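Local coordinates for protein cycloalternan-forming enzyme (Listeria monocytogenes serovar 1/2a, PDB 5F7U) that belongs to glycoside hydrolase family 31, carries a TIM-barrel domain and a C-terminal carbohydrate-binding module, and binds glycans at several sites, at residues T949-A954 against A967-E972; D1001-V1006 against D1049-I1054. The protein carries 1 engineered substitution. All coordinates share one frame; numbering follows the deposited sequence.

Both contacts lie in the family 6 carbohydrate-binding module, their centres about 12 Å apart, and both are partly buried and border the same glucose of chain D. They hold different elements: interaction 1 joins the two sides of a short hairpin, whereas interaction 2 lays a loop across strand 1002-1008. Interaction 1 is the smaller, burying 220 Å² against 465 Å², and depends on backbone, water and small apolar groups. Interaction 2 is dominated by polar side chains, with arginine, aspartate and threonine bonds. The two meet where G968 O lies 2.9 Å from I1054 N, a probable hydrogen bond, and where R1004 forms a cation-pi contact with F969.

Interaction 1: residues T949-A954 against A967-E972; sequences TNVTTA and AGFDAE. With GLC (alpha-D-glucopyranose), chain D; GLC (alpha-D-glucopyranose), chain B.
V951 reaches across from 949-954 through a single methyl. Its CB points toward 967-972 but has no close partner there. The chi1 of 82° tucks CG1 between the backbone N and C and swings CG2 anti to N. CG2 is the branch that does the touching: it lies 3.7 Å from F969 CA and 3.8 Å from F969 CB, and it approaches the aromatic ring obliquely. The same methyl also comes within 3.9 Å of A967 O, so it lies between the carbonyl of A967 and the start of the F969 side chain in 967-972. V951 also packs against V966, the residue just before A967 on the facing strand.

The backbone supplies the polar half of the contact. A967 N donates to T952 O at 3.0 Å with a nearly straight N-H...O angle of 169°, in the carbonyl plane. The return link is made by a water, which accepts from T952 N at 2.7 Å and donates to A967 O at 2.8 Å. One rung between T952 and A967 is therefore direct and the other water-mediated. The pair belongs to the hairpin of strands 953-954 and 965-968, part of the beta-sandwich fold of family 6 modules. Nearer the hairpin loop, A954 CB meets A967 CB at 3.9 Å.

Past A967 the chain folds back in a gamma turn centred on G968, whose phi is 80°, with a weak bond from F969 N to A967 O. F969 has its CG anti to the backbone N, and its side chain packs against I1054, F1056 and V976. The turn lines a glycan pocket: G968 N is held by N1055 OD1 close to glucose of chain B, while D970 OD2 approaches C2 of the chain D glucose at 3.3 Å.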
loop_
_atom_site.group_PDB
_atom_site.type_symbol
_atom_site.label_atom_id
_atom_site.label_comp_id
_atom_site.label_asym_id
_atom_site.label_seq_id
_atom_site.Cartn_x
_atom_site.Cartn_y
_atom_site.Cartn_z
ATOM N N THR A 949 38.995 5.154 -12.859
ATOM C CA THR A 949 39.804 4.103 -13.483
ATOM C C THR A 949 41.262 4.284 -13.104
ATOM O O THR A 949 41.873 5.306 -13.456
ATOM C CB THR A 949 39.651 4.132 -15.009
ATOM O OG1 THR A 949 38.267 3.990 -15.329
ATOM C CG2 THR A 949 40.456 3.000 -15.680
ATOM N N ASN A 950 41.801 3.279 -12.392
ATOM C CA ASN A 950 43.213 3.233 -11.939
ATOM C C ASN A 950 43.637 4.454 -11.123
ATOM O O ASN A 950 44.784 4.922 -11.211
ATOM C CB ASN A 950 44.183 3.021 -13.120
ATOM C CG ASN A 950 43.894 1.762 -13.906
ATOM O OD1 ASN A 950 43.599 0.714 -13.335
ATOM N ND2 ASN A 950 43.995 1.855 -15.230
ATOM N N VAL A 951 42.697 4.974 -10.344
ATOM C CA VAL A 951 42.908 6.202 -9.597
ATOM C C VAL A 951 42.092 6.126 -8.310
ATOM O O VAL A 951 41.023 5.526 -8.298
ATOM C CB VAL A 951 42.603 7.463 -10.473
ATOM C CG1 VAL A 951 41.118 7.792 -10.538
ATOM C CG2 VAL A 951 43.386 8.652 -9.971
ATOM N N THR A 952 42.607 6.712 -7.234
ATOM C CA THR A 952 41.965 6.615 -5.915
ATOM C C THR A 952 41.705 8.004 -5.331
ATOM O O THR A 952 42.058 9.031 -5.939
ATOM C CB THR A 952 42.787 5.764 -4.902
ATOM O OG1 THR A 952 44.063 6.377 -4.676
ATOM C CG2 THR A 952 42.981 4.325 -5.386
ATOM N N THR A 953 41.078 8.030 -4.160
ATOM C CA THR A 953 40.702 9.282 -3.522
ATOM C C THR A 953 41.553 9.540 -2.287
ATOM O O THR A 953 42.152 8.613 -1.734
ATOM C CB THR A 953 39.200 9.318 -3.155
ATOM O OG1 THR A 953 38.906 8.273 -2.222
ATOM C CG2 THR A 953 38.330 9.141 -4.395
ATOM N N ALA A 954 41.615 10.806 -1.879
ATOM C CA ALA A 954 42.288 11.212 -0.642
ATOM C C ALA A 954 41.625 12.445 -0.014
ATOM O O ALA A 954 40.723 13.055 -0.600
ATOM C CB ALA A 954 43.778 11.450 -0.891
ATOM N N ALA A 967 43.273 11.772 -6.169
ATOM C CA ALA A 967 44.693 12.103 -5.907
ATOM C C ALA A 967 45.673 11.684 -7.011
ATOM O O ALA A 967 45.653 10.524 -7.460
ATOM C CB ALA A 967 45.128 11.503 -4.578
ATOM N N GLY A 968 46.544 12.615 -7.424
ATOM C CA GLY A 968 47.651 12.305 -8.361
ATOM C C GLY A 968 47.160 12.262 -9.805
ATOM O O GLY A 968 47.441 13.176 -10.592
ATOM N N PHE A 969 46.453 11.184 -10.161
ATOM C CA PHE A 969 45.749 11.101 -11.437
ATOM C C PHE A 969 46.742 11.393 -12.589
ATOM O O PHE A 969 46.442 12.130 -13.536
ATOM C CB PHE A 969 44.530 12.055 -11.353
ATOM C CG PHE A 969 43.687 12.156 -12.598
ATOM C CD1 PHE A 969 43.514 11.078 -13.475
ATOM C CD2 PHE A 969 43.008 13.346 -12.858
ATOM C CE1 PHE A 969 42.710 11.210 -14.608
ATOM C CE2 PHE A 969 42.199 13.477 -13.975
ATOM C CZ PHE A 969 42.047 12.407 -14.853
ATOM N N ASP A 970 47.924 10.774 -12.492
ATOM C CA ASP A 970 49.099 11.221 -13.244
ATOM C C ASP A 970 49.776 10.162 -14.115
ATOM O O ASP A 970 50.962 10.281 -14.451
ATOM C CB ASP A 970 50.105 11.853 -12.283
ATOM C CG ASP A 970 50.717 10.848 -11.314
ATOM O OD1 ASP A 970 50.046 9.860 -10.931
ATOM O OD2 ASP A 970 51.889 11.051 -10.934
ATOM N N ALA A 971 49.028 9.130 -14.485
ATOM C CA ALA A 971 49.562 8.068 -15.338
ATOM C C ALA A 971 48.565 7.751 -16.436
ATOM O O ALA A 971 47.360 7.950 -16.262
ATOM C CB ALA A 971 49.883 6.824 -14.513
ATOM N N GLU A 972 49.067 7.278 -17.575
ATOM C CA GLU A 972 48.198 6.867 -18.690
ATOM C C GLU A 972 47.214 5.780 -18.251
ATOM O O GLU A 972 47.512 4.994 -17.346
ATOM C CB GLU A 972 49.030 6.377 -19.873
ATOM C CG GLU A 972 49.843 7.463 -20.549
ATOM C CD GLU A 972 50.510 6.974 -21.817
ATOM O OE1 GLU A 972 51.745 6.843 -21.820
ATOM O OE2 GLU A 972 49.794 6.714 -22.811
HETATM C C1 GLC D . 52.590 13.135 -8.310
HETATM C C2 GLC D . 53.832 12.259 -8.515
HETATM C C3 GLC D . 55.111 13.038 -8.163
HETATM C C4 GLC D . 55.181 14.379 -8.911
HETATM C C5 GLC D . 53.864 15.168 -8.795
HETATM C C6 GLC D . 53.800 16.375 -9.727
HETATM O O2 GLC D . 53.703 11.068 -7.734
HETATM O O3 GLC D . 56.268 12.243 -8.452
HETATM O O4 GLC D . 56.257 15.176 -8.403
HETATM O O5 GLC D . 52.735 14.325 -9.094
HETATM O O6 GLC D . 53.841 15.957 -11.094
HETATM C C1 GLC B . 52.099 15.020 -3.207
HETATM C C2 GLC B . 50.750 15.464 -2.622
HETATM C C3 GLC B . 49.599 14.588 -3.139
HETATM C C4 GLC B . 49.585 14.514 -4.667
HETATM C C5 GLC B . 50.955 14.009 -5.129
HETATM C C6 GLC B . 51.072 13.886 -6.637
HETATM O O1 GLC B . 52.561 13.792 -2.604
HETATM O O2 GLC B . 50.772 15.414 -1.194
HETATM O O3 GLC B . 48.368 15.089 -2.623
HETATM O O4 GLC B . 48.535 13.639 -5.107
HETATM O O5 GLC B . 52.000 14.883 -4.642
HETATM O O6 GLC B . 52.378 13.367 -6.905
HETATM O O HOH W 1 45.098 7.797 -7.116
#

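Interaction 2: residues D1001-V1006 against D1049-I1054; sequences DATRTV and DDTAGI. With GLC (alpha-D-glucopyranose), chain D.
In the beta sandwich of the family 6 carbohydrate-binding module, the loop 1049-1054 leads into strand 1054-1062 and crosses strand 1002-1008. At its start, D1049 O accepts from a water that also donates to T1003 OG1. D1050 then spreads its carboxylate across two threonines: OD1 takes the T1003 hydroxyl at 2.9 Å on its anti lone pair, and OD2 takes the T1005 hydroxyl at 2.7 Å on its syn lone pair. Q1014 NE2 and E1047 N add further donors, to OD1 and OD2 respectively. Next, T1051 O receives T1003 N at 3.2 Å, in the carbonyl plane on a lone pair. A1052 O is gripped end-on by R1004, with NH1 at 2.7 Å and NH2 at 2.8 Å. R1004 NH2 also bonds T1003 O, in the guanidinium plane, which helps fix the group's rotation. G1053 N donates to O6 of the chain D glucose at 2.8 Å, almost straight at 175°, so the arginine-held loop presents its backbone to the sugar. I1054 closes the segment: CD1 lies 3.9 Å above the R1004 guanidinium plane, offset toward its rim, and CG2 presses unusually tightly on A1002 CB, at 3.4 Å.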
loop_
_atom_site.group_PDB
_atom_site.type_symbol
_atom_site.label_atom_id
_atom_site.label_comp_id
_atom_site.label_asym_id
_atom_site.label_seq_id
_atom_site.Cartn_x
_atom_site.Cartn_y
_atom_site.Cartn_z
ATOM N N ASP A 1001 52.919 22.986 -13.636
ATOM C CA ASP A 1001 51.797 23.031 -14.600
ATOM C C ASP A 1001 51.407 21.633 -15.047
ATOM O O ASP A 1001 52.265 20.785 -15.310
ATOM C CB ASP A 1001 52.166 23.842 -15.855
ATOM C CG ASP A 1001 52.303 25.327 -15.592
ATOM O OD1 ASP A 1001 52.042 25.788 -14.463
ATOM O OD2 ASP A 1001 52.692 26.049 -16.537
ATOM N N ALA A 1002 50.107 21.398 -15.138
ATOM C CA ALA A 1002 49.608 20.109 -15.573
ATOM C C ALA A 1002 48.701 20.271 -16.778
ATOM O O ALA A 1002 48.202 21.377 -17.047
ATOM C CB ALA A 1002 48.857 19.436 -14.439
ATOM N N THR A 1003 48.513 19.176 -17.512
ATOM C CA THR A 1003 47.450 19.094 -18.528
ATOM C C THR A 1003 46.671 17.794 -18.381
ATOM O O THR A 1003 47.225 16.759 -17.983
ATOM C CB THR A 1003 47.954 19.191 -19.995
ATOM O OG1 THR A 1003 48.754 18.049 -20.303
ATOM C CG2 THR A 1003 48.771 20.462 -20.255
ATOM N N ARG A 1004 45.378 17.871 -18.693
ATOM C CA ARG A 1004 44.509 16.691 -18.792
ATOM C C ARG A 1004 43.668 16.771 -20.059
ATOM O O ARG A 1004 43.464 17.846 -20.624
ATOM C CB ARG A 1004 43.601 16.544 -17.565
ATOM C CG ARG A 1004 44.316 16.255 -16.249
ATOM C CD ARG A 1004 44.948 14.868 -16.213
ATOM N NE ARG A 1004 45.563 14.601 -14.912
ATOM C CZ ARG A 1004 46.755 15.054 -14.518
ATOM N NH1 ARG A 1004 47.210 14.731 -13.311
ATOM N NH2 ARG A 1004 47.505 15.820 -15.315
ATOM N N THR A 1005 43.192 15.615 -20.506
ATOM C CA THR A 1005 42.383 15.537 -21.706
ATOM C C THR A 1005 40.955 15.296 -21.246
ATOM O O THR A 1005 40.718 14.505 -20.320
ATOM C CB THR A 1005 42.901 14.411 -22.625
ATOM O OG1 THR A 1005 44.235 14.726 -23.038
ATOM C CG2 THR A 1005 42.044 14.264 -23.859
ATOM N N VAL A 1006 40.012 16.016 -21.860
ATOM C CA VAL A 1006 38.600 15.906 -21.516
ATOM C C VAL A 1006 37.816 15.489 -22.762
ATOM O O VAL A 1006 38.096 15.976 -23.857
ATOM C CB VAL A 1006 38.031 17.244 -20.963
ATOM C CG1 VAL A 1006 36.678 17.002 -20.284
ATOM C CG2 VAL A 1006 38.998 17.853 -19.957
ATOM N N ASP A 1049 50.162 12.576 -24.173
ATOM C CA ASP A 1049 50.592 13.973 -24.267
ATOM C C ASP A 1049 50.149 14.839 -23.067
ATOM O O ASP A 1049 50.144 16.070 -23.150
ATOM C CB ASP A 1049 50.176 14.588 -25.622
ATOM C CG ASP A 1049 48.663 14.668 -25.820
ATOM O OD1 ASP A 1049 47.871 14.069 -25.046
ATOM O OD2 ASP A 1049 48.253 15.353 -26.781
ATOM N N ASP A 1050 49.772 14.191 -21.965
ATOM C CA ASP A 1050 49.459 14.898 -20.736
ATOM C C ASP A 1050 50.622 14.856 -19.753
ATOM O O ASP A 1050 51.554 14.054 -19.902
ATOM C CB ASP A 1050 48.162 14.369 -20.111
ATOM C CG ASP A 1050 46.934 14.849 -20.845
ATOM O OD1 ASP A 1050 46.872 16.051 -21.182
ATOM O OD2 ASP A 1050 46.023 14.027 -21.071
ATOM N N THR A 1051 50.571 15.734 -18.760
ATOM C CA THR A 1051 51.691 15.882 -17.846
ATOM C C THR A 1051 51.283 16.245 -16.414
ATOM O O THR A 1051 50.255 16.897 -16.194
ATOM C CB THR A 1051 52.791 16.818 -18.439
ATOM O OG1 THR A 1051 54.022 16.607 -17.743
ATOM C CG2 THR A 1051 52.413 18.284 -18.363
ATOM N N ALA A 1052 52.088 15.760 -15.462
ATOM C CA ALA A 1052 52.088 16.185 -14.056
ATOM C C ALA A 1052 50.925 15.683 -13.218
ATOM O O ALA A 1052 49.833 15.414 -13.726
ATOM C CB ALA A 1052 52.233 17.699 -13.929
ATOM N N GLY A 1053 51.186 15.549 -11.919
ATOM C CA GLY A 1053 50.165 15.150 -10.966
ATOM C C GLY A 1053 49.307 16.319 -10.546
ATOM O O GLY A 1053 49.787 17.457 -10.459
ATOM N N ILE A 1054 48.027 16.025 -10.303
ATOM C CA ILE A 1054 47.077 16.991 -9.757
ATOM C C ILE A 1054 46.248 16.306 -8.675
ATOM O O ILE A 1054 46.158 15.077 -8.643
ATOM C CB ILE A 1054 46.116 17.594 -10.834
ATOM C CG1 ILE A 1054 45.061 16.578 -11.326
ATOM C CG2 ILE A 1054 46.890 18.181 -11.997
ATOM C CD1 ILE A 1054 43.942 17.188 -12.162
HETATM C C1 GLC D . 52.590 13.135 -8.310
HETATM C C2 GLC D . 53.832 12.259 -8.515
HETATM C C3 GLC D . 55.111 13.038 -8.163
HETATM C C4 GLC D . 55.181 14.379 -8.911
HETATM C C5 GLC D . 53.864 15.168 -8.795
HETATM C C6 GLC D . 53.800 16.375 -9.727
HETATM O O2 GLC D . 53.703 11.068 -7.734
HETATM O O3 GLC D . 56.268 12.243 -8.452
HETATM O O4 GLC D . 56.257 15.176 -8.403
HETATM O O5 GLC D . 52.735 14.325 -9.094
HETATM O O6 GLC D . 53.841 15.957 -11.094
HETATM O O HOH W 2 51.102 18.251 -21.468
#